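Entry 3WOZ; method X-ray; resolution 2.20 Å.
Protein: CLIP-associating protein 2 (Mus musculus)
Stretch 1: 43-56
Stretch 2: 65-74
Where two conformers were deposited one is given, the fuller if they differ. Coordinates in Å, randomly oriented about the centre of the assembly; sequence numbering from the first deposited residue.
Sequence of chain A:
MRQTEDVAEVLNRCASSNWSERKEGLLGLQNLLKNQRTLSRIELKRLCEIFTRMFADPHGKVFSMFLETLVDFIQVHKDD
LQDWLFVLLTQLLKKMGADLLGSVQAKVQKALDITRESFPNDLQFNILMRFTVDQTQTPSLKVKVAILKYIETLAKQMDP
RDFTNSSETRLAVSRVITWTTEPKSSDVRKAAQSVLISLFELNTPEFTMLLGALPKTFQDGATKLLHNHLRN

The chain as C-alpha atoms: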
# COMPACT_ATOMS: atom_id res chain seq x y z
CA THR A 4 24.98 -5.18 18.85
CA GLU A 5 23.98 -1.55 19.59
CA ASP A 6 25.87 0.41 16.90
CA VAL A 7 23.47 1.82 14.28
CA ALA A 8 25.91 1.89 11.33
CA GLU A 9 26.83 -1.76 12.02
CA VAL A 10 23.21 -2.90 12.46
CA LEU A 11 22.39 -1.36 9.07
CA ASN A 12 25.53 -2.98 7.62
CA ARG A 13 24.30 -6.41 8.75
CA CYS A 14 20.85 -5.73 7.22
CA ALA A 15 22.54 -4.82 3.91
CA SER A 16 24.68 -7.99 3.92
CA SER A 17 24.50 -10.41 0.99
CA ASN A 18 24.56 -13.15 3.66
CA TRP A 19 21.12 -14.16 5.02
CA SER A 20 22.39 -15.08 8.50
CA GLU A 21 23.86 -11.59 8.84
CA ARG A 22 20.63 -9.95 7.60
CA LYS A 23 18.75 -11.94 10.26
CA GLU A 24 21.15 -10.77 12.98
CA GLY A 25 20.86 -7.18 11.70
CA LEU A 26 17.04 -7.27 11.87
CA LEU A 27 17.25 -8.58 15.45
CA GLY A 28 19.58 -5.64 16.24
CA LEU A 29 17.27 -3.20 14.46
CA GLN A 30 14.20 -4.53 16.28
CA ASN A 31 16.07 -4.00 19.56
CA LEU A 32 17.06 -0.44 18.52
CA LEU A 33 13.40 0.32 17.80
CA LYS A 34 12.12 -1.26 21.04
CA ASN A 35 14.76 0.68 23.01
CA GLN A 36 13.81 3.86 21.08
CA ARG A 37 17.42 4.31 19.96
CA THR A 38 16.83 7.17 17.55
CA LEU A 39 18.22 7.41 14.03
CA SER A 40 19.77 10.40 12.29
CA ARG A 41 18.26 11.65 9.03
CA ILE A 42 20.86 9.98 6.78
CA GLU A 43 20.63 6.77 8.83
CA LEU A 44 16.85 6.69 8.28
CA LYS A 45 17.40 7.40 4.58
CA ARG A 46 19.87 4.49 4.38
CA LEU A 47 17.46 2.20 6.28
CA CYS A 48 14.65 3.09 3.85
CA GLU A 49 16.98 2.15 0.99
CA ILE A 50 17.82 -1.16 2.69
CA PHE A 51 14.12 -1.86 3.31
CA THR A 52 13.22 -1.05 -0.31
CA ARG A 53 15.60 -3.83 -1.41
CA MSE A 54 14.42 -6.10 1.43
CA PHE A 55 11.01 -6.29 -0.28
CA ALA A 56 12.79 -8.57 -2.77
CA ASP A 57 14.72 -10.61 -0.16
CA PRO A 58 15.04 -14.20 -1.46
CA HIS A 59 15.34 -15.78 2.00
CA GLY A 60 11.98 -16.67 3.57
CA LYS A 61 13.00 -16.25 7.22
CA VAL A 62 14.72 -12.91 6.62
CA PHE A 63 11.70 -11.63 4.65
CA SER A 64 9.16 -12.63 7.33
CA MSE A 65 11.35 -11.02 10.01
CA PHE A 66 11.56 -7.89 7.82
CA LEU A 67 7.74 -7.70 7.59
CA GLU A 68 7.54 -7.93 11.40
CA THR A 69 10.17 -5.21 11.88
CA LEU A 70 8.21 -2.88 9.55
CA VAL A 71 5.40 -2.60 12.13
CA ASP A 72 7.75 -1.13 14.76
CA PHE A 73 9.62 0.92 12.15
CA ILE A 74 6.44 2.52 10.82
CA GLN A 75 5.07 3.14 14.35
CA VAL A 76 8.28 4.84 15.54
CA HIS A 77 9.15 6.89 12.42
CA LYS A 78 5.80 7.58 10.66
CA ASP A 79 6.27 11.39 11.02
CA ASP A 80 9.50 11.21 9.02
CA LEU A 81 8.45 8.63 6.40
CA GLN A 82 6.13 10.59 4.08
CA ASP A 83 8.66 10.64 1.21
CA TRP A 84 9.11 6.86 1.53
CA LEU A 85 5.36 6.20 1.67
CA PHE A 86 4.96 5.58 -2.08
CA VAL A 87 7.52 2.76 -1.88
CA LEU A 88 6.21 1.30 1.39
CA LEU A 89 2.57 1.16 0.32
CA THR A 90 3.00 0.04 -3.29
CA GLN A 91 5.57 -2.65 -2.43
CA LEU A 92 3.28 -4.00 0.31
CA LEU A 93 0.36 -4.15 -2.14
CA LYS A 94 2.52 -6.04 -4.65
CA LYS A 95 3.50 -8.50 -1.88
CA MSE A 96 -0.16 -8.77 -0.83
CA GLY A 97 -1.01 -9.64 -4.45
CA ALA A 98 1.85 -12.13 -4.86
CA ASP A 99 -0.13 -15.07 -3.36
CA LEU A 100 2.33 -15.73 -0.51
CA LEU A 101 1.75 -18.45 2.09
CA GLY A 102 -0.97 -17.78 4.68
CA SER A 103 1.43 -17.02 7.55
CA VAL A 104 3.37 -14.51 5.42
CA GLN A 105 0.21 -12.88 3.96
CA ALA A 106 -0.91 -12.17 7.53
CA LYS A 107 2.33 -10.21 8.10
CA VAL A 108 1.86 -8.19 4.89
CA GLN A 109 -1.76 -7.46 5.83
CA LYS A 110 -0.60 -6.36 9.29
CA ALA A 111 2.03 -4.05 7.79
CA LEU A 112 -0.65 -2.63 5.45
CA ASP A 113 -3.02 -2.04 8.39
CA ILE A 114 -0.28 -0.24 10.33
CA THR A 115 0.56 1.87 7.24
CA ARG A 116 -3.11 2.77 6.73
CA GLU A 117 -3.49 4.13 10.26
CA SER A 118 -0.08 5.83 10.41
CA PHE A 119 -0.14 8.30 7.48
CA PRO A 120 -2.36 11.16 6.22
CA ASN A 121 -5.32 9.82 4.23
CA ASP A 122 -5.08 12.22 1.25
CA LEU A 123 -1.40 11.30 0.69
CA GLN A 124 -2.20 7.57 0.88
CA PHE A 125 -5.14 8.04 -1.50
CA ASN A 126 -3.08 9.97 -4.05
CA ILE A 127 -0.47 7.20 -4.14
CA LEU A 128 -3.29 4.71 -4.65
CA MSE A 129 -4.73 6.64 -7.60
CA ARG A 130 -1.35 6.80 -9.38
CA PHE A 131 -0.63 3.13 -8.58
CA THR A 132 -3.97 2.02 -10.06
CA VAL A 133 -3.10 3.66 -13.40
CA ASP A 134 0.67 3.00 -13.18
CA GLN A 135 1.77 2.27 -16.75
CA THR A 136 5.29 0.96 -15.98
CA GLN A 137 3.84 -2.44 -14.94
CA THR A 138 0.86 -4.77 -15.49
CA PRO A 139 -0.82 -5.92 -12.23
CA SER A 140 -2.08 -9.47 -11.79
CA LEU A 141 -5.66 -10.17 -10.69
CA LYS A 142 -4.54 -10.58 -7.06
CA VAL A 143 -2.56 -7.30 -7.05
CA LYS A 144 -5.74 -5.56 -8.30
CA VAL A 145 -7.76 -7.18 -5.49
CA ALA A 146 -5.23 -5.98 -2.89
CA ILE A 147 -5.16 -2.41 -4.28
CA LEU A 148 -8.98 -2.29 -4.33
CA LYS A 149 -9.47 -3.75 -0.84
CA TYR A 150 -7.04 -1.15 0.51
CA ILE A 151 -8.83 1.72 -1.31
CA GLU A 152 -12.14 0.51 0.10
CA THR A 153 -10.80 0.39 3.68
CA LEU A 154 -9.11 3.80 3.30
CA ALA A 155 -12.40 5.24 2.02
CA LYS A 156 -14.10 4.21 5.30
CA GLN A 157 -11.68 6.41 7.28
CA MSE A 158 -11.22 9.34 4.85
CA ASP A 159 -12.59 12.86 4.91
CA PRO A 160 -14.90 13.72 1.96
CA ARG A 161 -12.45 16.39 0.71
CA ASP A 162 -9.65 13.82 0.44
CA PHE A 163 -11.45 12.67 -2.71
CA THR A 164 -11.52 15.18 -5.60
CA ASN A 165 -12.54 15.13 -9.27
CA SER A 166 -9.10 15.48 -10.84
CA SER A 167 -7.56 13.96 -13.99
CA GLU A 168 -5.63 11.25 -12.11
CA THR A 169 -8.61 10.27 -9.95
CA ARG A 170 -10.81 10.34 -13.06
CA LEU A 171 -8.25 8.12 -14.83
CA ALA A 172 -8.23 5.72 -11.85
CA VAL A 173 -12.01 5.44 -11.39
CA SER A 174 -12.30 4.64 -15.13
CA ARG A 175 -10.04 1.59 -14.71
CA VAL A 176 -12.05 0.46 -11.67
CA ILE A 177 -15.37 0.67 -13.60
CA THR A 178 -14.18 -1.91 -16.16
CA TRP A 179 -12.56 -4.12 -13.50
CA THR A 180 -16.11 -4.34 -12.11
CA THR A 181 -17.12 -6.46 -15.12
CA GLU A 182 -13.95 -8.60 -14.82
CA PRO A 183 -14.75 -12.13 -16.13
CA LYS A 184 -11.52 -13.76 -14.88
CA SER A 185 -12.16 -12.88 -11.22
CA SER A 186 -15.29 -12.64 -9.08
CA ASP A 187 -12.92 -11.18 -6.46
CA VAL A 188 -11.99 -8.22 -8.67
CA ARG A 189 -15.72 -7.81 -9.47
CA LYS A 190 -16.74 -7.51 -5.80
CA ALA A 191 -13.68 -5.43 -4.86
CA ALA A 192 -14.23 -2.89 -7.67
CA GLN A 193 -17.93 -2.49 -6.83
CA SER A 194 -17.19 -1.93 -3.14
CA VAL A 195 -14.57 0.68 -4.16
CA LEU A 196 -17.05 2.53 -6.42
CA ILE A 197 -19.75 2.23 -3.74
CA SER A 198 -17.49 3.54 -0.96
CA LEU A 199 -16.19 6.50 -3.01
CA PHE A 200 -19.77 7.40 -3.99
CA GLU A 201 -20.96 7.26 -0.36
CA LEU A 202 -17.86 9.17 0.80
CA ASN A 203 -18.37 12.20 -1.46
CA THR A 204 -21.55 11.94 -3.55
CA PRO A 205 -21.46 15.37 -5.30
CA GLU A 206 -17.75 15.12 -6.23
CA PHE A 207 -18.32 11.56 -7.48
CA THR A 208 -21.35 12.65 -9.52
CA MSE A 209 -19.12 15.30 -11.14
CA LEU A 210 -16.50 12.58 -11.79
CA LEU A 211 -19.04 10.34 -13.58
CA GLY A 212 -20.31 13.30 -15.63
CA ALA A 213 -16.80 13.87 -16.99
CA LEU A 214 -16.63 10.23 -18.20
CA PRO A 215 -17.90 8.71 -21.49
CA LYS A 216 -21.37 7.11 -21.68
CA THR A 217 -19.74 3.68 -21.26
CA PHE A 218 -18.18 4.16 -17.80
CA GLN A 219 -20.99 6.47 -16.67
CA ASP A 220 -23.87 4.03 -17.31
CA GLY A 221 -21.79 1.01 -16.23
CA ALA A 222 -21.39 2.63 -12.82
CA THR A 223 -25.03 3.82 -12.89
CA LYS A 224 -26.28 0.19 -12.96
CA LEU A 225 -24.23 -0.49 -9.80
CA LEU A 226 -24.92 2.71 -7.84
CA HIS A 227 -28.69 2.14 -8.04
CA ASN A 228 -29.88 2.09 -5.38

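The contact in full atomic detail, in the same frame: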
# COMPACT_ATOMS: atom_id res chain seq x y z
N GLU A 43 20.77 8.16 8.40
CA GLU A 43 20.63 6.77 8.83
C GLU A 43 19.26 6.24 8.42
O GLU A 43 19.16 5.13 7.87
CB GLU A 43 20.83 6.64 10.34
CG GLU A 43 22.29 6.75 10.78
CD GLU A 43 22.46 6.87 12.29
OE1 GLU A 43 23.52 6.45 12.80
OE2 GLU A 43 21.54 7.38 12.96
N LEU A 44 18.22 7.03 8.68
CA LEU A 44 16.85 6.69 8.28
C LEU A 44 16.74 6.54 6.77
O LEU A 44 16.09 5.62 6.28
CB LEU A 44 15.85 7.74 8.79
CG LEU A 44 14.39 7.54 8.38
CD1 LEU A 44 13.75 6.41 9.19
CD2 LEU A 44 13.58 8.82 8.53
N LYS A 45 17.36 7.46 6.03
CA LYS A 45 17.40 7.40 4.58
C LYS A 45 18.05 6.10 4.10
O LYS A 45 17.51 5.43 3.21
CB LYS A 45 18.14 8.62 4.01
CG LYS A 45 18.16 8.70 2.49
CD LYS A 45 18.98 9.89 2.01
CE LYS A 45 19.06 9.95 0.49
NZ LYS A 45 17.73 10.23 -0.13
N ARG A 46 19.18 5.74 4.70
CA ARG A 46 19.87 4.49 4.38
C ARG A 46 19.02 3.26 4.73
O ARG A 46 18.99 2.29 3.96
CB ARG A 46 21.23 4.44 5.09
CG ARG A 46 21.96 3.10 4.99
CD ARG A 46 23.47 3.28 5.08
NE ARG A 46 24.16 2.10 5.60
CZ ARG A 46 24.49 1.03 4.88
NH1 ARG A 46 24.17 0.96 3.59
NH2 ARG A 46 25.13 0.02 5.46
N LEU A 47 18.33 3.30 5.87
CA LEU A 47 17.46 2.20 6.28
C LEU A 47 16.29 2.02 5.31
O LEU A 47 15.92 0.89 4.99
CB LEU A 47 16.97 2.39 7.72
CG LEU A 47 15.98 1.38 8.31
CD1 LEU A 47 16.38 -0.07 8.03
CD2 LEU A 47 15.83 1.60 9.80
N CYS A 48 15.71 3.13 4.85
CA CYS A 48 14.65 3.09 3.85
C CYS A 48 15.12 2.45 2.55
O CYS A 48 14.37 1.74 1.89
CB CYS A 48 14.09 4.48 3.59
SG CYS A 48 13.08 5.08 4.93
N GLU A 49 16.38 2.72 2.19
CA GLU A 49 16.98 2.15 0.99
C GLU A 49 17.23 0.65 1.14
O GLU A 49 17.03 -0.11 0.19
CB GLU A 49 18.27 2.90 0.63
CG GLU A 49 18.01 4.33 0.14
CD GLU A 49 19.26 5.20 0.10
OE1 GLU A 49 20.36 4.71 0.47
OE2 GLU A 49 19.14 6.37 -0.30
N ILE A 50 17.66 0.25 2.33
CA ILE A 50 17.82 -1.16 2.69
C ILE A 50 16.47 -1.90 2.67
O ILE A 50 16.37 -3.01 2.14
CB ILE A 50 18.49 -1.32 4.07
CG1 ILE A 50 19.97 -0.92 3.99
CG2 ILE A 50 18.35 -2.76 4.59
CD1 ILE A 50 20.64 -0.68 5.35
N PHE A 51 15.45 -1.26 3.23
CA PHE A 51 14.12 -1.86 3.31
C PHE A 51 13.46 -2.00 1.94
O PHE A 51 12.75 -2.98 1.69
CB PHE A 51 13.21 -1.08 4.27
CG PHE A 51 13.33 -1.50 5.71
CD1 PHE A 51 14.15 -2.57 6.09
CD2 PHE A 51 12.59 -0.85 6.70
CE1 PHE A 51 14.23 -2.97 7.42
CE2 PHE A 51 12.67 -1.25 8.02
CZ PHE A 51 13.49 -2.31 8.39
N THR A 52 13.69 -1.02 1.07
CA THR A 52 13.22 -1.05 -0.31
C THR A 52 13.71 -2.32 -1.02
O THR A 52 12.93 -3.01 -1.68
CB THR A 52 13.68 0.20 -1.10
OG1 THR A 52 13.15 1.38 -0.48
CG2 THR A 52 13.21 0.16 -2.56
N ARG A 53 15.00 -2.63 -0.84
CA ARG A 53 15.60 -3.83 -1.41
C ARG A 53 15.13 -5.10 -0.70
O ARG A 53 14.98 -6.16 -1.32
CB ARG A 53 17.13 -3.74 -1.37
CG ARG A 53 17.71 -2.63 -2.24
CD ARG A 53 19.20 -2.84 -2.47
NE ARG A 53 19.93 -3.03 -1.23
CZ ARG A 53 20.44 -2.04 -0.50
NH1 ARG A 53 20.29 -0.78 -0.89
NH2 ARG A 53 21.09 -2.31 0.63
N MSE A 54 14.89 -4.98 0.61
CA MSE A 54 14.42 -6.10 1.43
C MSE A 54 13.06 -6.65 0.98
O MSE A 54 12.73 -7.80 1.25
CB MSE A 54 14.38 -5.72 2.91
CG MSE A 54 14.89 -6.81 3.83
SE MSE A 54 15.54 -6.15 5.54
CE MSE A 54 17.19 -7.20 5.70
N PHE A 55 12.28 -5.83 0.29
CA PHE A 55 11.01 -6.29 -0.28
C PHE A 55 11.23 -7.43 -1.27
O PHE A 55 10.33 -8.24 -1.48
CB PHE A 55 10.25 -5.13 -0.94
CG PHE A 55 9.43 -4.33 0.03
CD1 PHE A 55 8.31 -4.87 0.62
CD2 PHE A 55 9.79 -3.02 0.34
CE1 PHE A 55 7.54 -4.14 1.53
CE2 PHE A 55 9.02 -2.27 1.24
CZ PHE A 55 7.89 -2.83 1.83
N ALA A 56 12.42 -7.48 -1.86
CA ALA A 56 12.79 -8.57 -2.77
C ALA A 56 13.80 -9.55 -2.15
O ALA A 56 14.56 -10.18 -2.87
CB ALA A 56 13.34 -7.99 -4.08
N MSE A 65 10.82 -11.87 8.94
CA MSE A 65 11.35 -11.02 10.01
C MSE A 65 11.34 -9.54 9.64
O MSE A 65 11.12 -8.67 10.49
CB MSE A 65 12.78 -11.42 10.35
CG MSE A 65 12.93 -12.73 11.09
SE MSE A 65 14.83 -13.05 11.39
CE MSE A 65 15.19 -11.51 12.54
N PHE A 66 11.60 -9.25 8.36
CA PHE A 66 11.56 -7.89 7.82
C PHE A 66 10.14 -7.32 7.92
O PHE A 66 9.96 -6.21 8.42
CB PHE A 66 12.08 -7.88 6.37
CG PHE A 66 11.51 -6.77 5.51
CD1 PHE A 66 11.83 -5.43 5.75
CD2 PHE A 66 10.68 -7.08 4.44
CE1 PHE A 66 11.32 -4.42 4.94
CE2 PHE A 66 10.16 -6.07 3.62
CZ PHE A 66 10.47 -4.74 3.87
N LEU A 67 9.15 -8.08 7.47
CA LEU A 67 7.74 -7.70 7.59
C LEU A 67 7.32 -7.38 9.03
O LEU A 67 6.55 -6.45 9.25
CB LEU A 67 6.83 -8.78 7.02
CG LEU A 67 6.83 -8.96 5.50
CD1 LEU A 67 5.95 -10.14 5.14
CD2 LEU A 67 6.40 -7.68 4.76
N GLU A 68 7.84 -8.15 9.99
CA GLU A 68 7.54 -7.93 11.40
C GLU A 68 8.21 -6.67 11.94
O GLU A 68 7.64 -5.97 12.77
CB GLU A 68 7.97 -9.13 12.25
CG GLU A 68 7.08 -10.33 12.08
CD GLU A 68 7.64 -11.59 12.72
OE1 GLU A 68 8.85 -11.86 12.55
OE2 GLU A 68 6.87 -12.32 13.37
N THR A 69 9.42 -6.40 11.47
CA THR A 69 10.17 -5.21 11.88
C THR A 69 9.52 -3.93 11.35
O THR A 69 9.59 -2.88 12.00
CB THR A 69 11.64 -5.30 11.39
OG1 THR A 69 12.15 -6.61 11.67
CG2 THR A 69 12.52 -4.26 12.09
N LEU A 70 8.88 -4.02 10.18
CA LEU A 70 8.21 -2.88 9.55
C LEU A 70 7.17 -2.24 10.47
O LEU A 70 7.03 -1.01 10.48
CB LEU A 70 7.53 -3.29 8.24
CG LEU A 70 8.26 -3.18 6.90
CD1 LEU A 70 7.32 -3.61 5.77
CD2 LEU A 70 8.76 -1.76 6.63
N VAL A 71 6.46 -3.07 11.23
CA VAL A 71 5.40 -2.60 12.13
C VAL A 71 5.97 -1.60 13.14
O VAL A 71 5.45 -0.49 13.28
CB VAL A 71 4.71 -3.79 12.85
CG1 VAL A 71 3.76 -3.30 13.94
CG2 VAL A 71 3.97 -4.65 11.85
N ASP A 72 7.05 -1.99 13.80
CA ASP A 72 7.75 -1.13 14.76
C ASP A 72 8.39 0.08 14.10
O ASP A 72 8.39 1.17 14.67
CB ASP A 72 8.82 -1.94 15.49
CG ASP A 72 8.23 -2.99 16.39
OD1 ASP A 72 8.24 -4.18 16.02
OD2 ASP A 72 7.73 -2.60 17.47
N PHE A 73 8.95 -0.13 12.91
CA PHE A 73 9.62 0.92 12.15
C PHE A 73 8.64 2.00 11.75
O PHE A 73 8.90 3.19 11.97
CB PHE A 73 10.30 0.32 10.92
CG PHE A 73 10.94 1.33 10.01
CD1 PHE A 73 10.44 1.54 8.73
CD2 PHE A 73 12.05 2.06 10.42
CE1 PHE A 73 11.03 2.46 7.87
CE2 PHE A 73 12.64 2.99 9.58
CZ PHE A 73 12.14 3.18 8.30
N ILE A 74 7.50 1.59 11.19
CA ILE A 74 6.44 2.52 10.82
C ILE A 74 5.91 3.27 12.06
O ILE A 74 5.77 4.49 12.03
CB ILE A 74 5.28 1.82 10.07
CG1 ILE A 74 5.77 1.27 8.72
CG2 ILE A 74 4.12 2.79 9.86
CD1 ILE A 74 4.90 0.15 8.16

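Residues 43-54 and 65-74 are helical, and the two helices run roughly antiparallel: their N-to-C directions differ by 141°, and their axes come no closer than 11.1 Å. That is a wide spacing, and the register shows that it is uneven. The CA atoms of Leu47 and Phe73 lie 9.9 Å apart, whereas those of Met54 and Phe66 are only 7.2 Å apart, so the backbones converge toward the C-terminal end of the first helix. Each helix is held by its own backbone hydrogen bonds, for example Phe51 N to Leu47 O at 2.8 Å and Ile74 N to Leu70 O at 2.7 Å. No hydrogen bond crosses between the stretches; the 486 Å² they bury is held by apolar packing.

The wide gap is filled by large rings. Phe51, whose CA-to-CB bond points toward the second helix, enters a hole formed by Phe66, Thr69, Leu70 and Phe73, positions spaced i, i+3, i+4, i+7 along one helical face. Phe73 returns the gesture, settling among Leu44, Leu47, Cys48 and Phe51, with the same spacing. Each knob thus forms part of the other's hole.

The rings meet edge to face, an arrangement that sets the slightly positive hydrogens of one ring against the electron-rich face of another. The edge of Phe51 points at the face of Phe73, with centroids 5.0 Å apart and planes at 87°. Phe51 in turn offers its own face to the edge of Phe66 (5.1 Å, 62°). Phe66 also directs its edge to the face of Phe55 (4.9 Å, 89°), so four aromatics form a continuous chain. Leu70 touches two of these rings, with CD2 3.9 Å from Phe51 CD2 and CD1 4.1 Å from Phe55 CZ.

Where the backbones are closest, Met54, a selenomethionine, lies over the face of Phe66: its CB is 3.8 Å from the centroid of the Phe66 ring, only 11° off the normal, in a CH-pi contact. The Met54 side chain starts toward the second helix, but its end leads away, and SE lies obliquely 4.7 Å from that same Phe66 centroid.

At the wider end, aliphatic groups close around Phe73. Leu47 CD2 and Leu44 CD1 approach Phe73 CE2 to 3.5 and 3.6 Å, while Cys48 SG lies at the ring edge, 4.0 Å from Phe73 CZ.

The rule to read here is that interlocking aromatic knobs can bridge widely spaced helices without any polar bond between them.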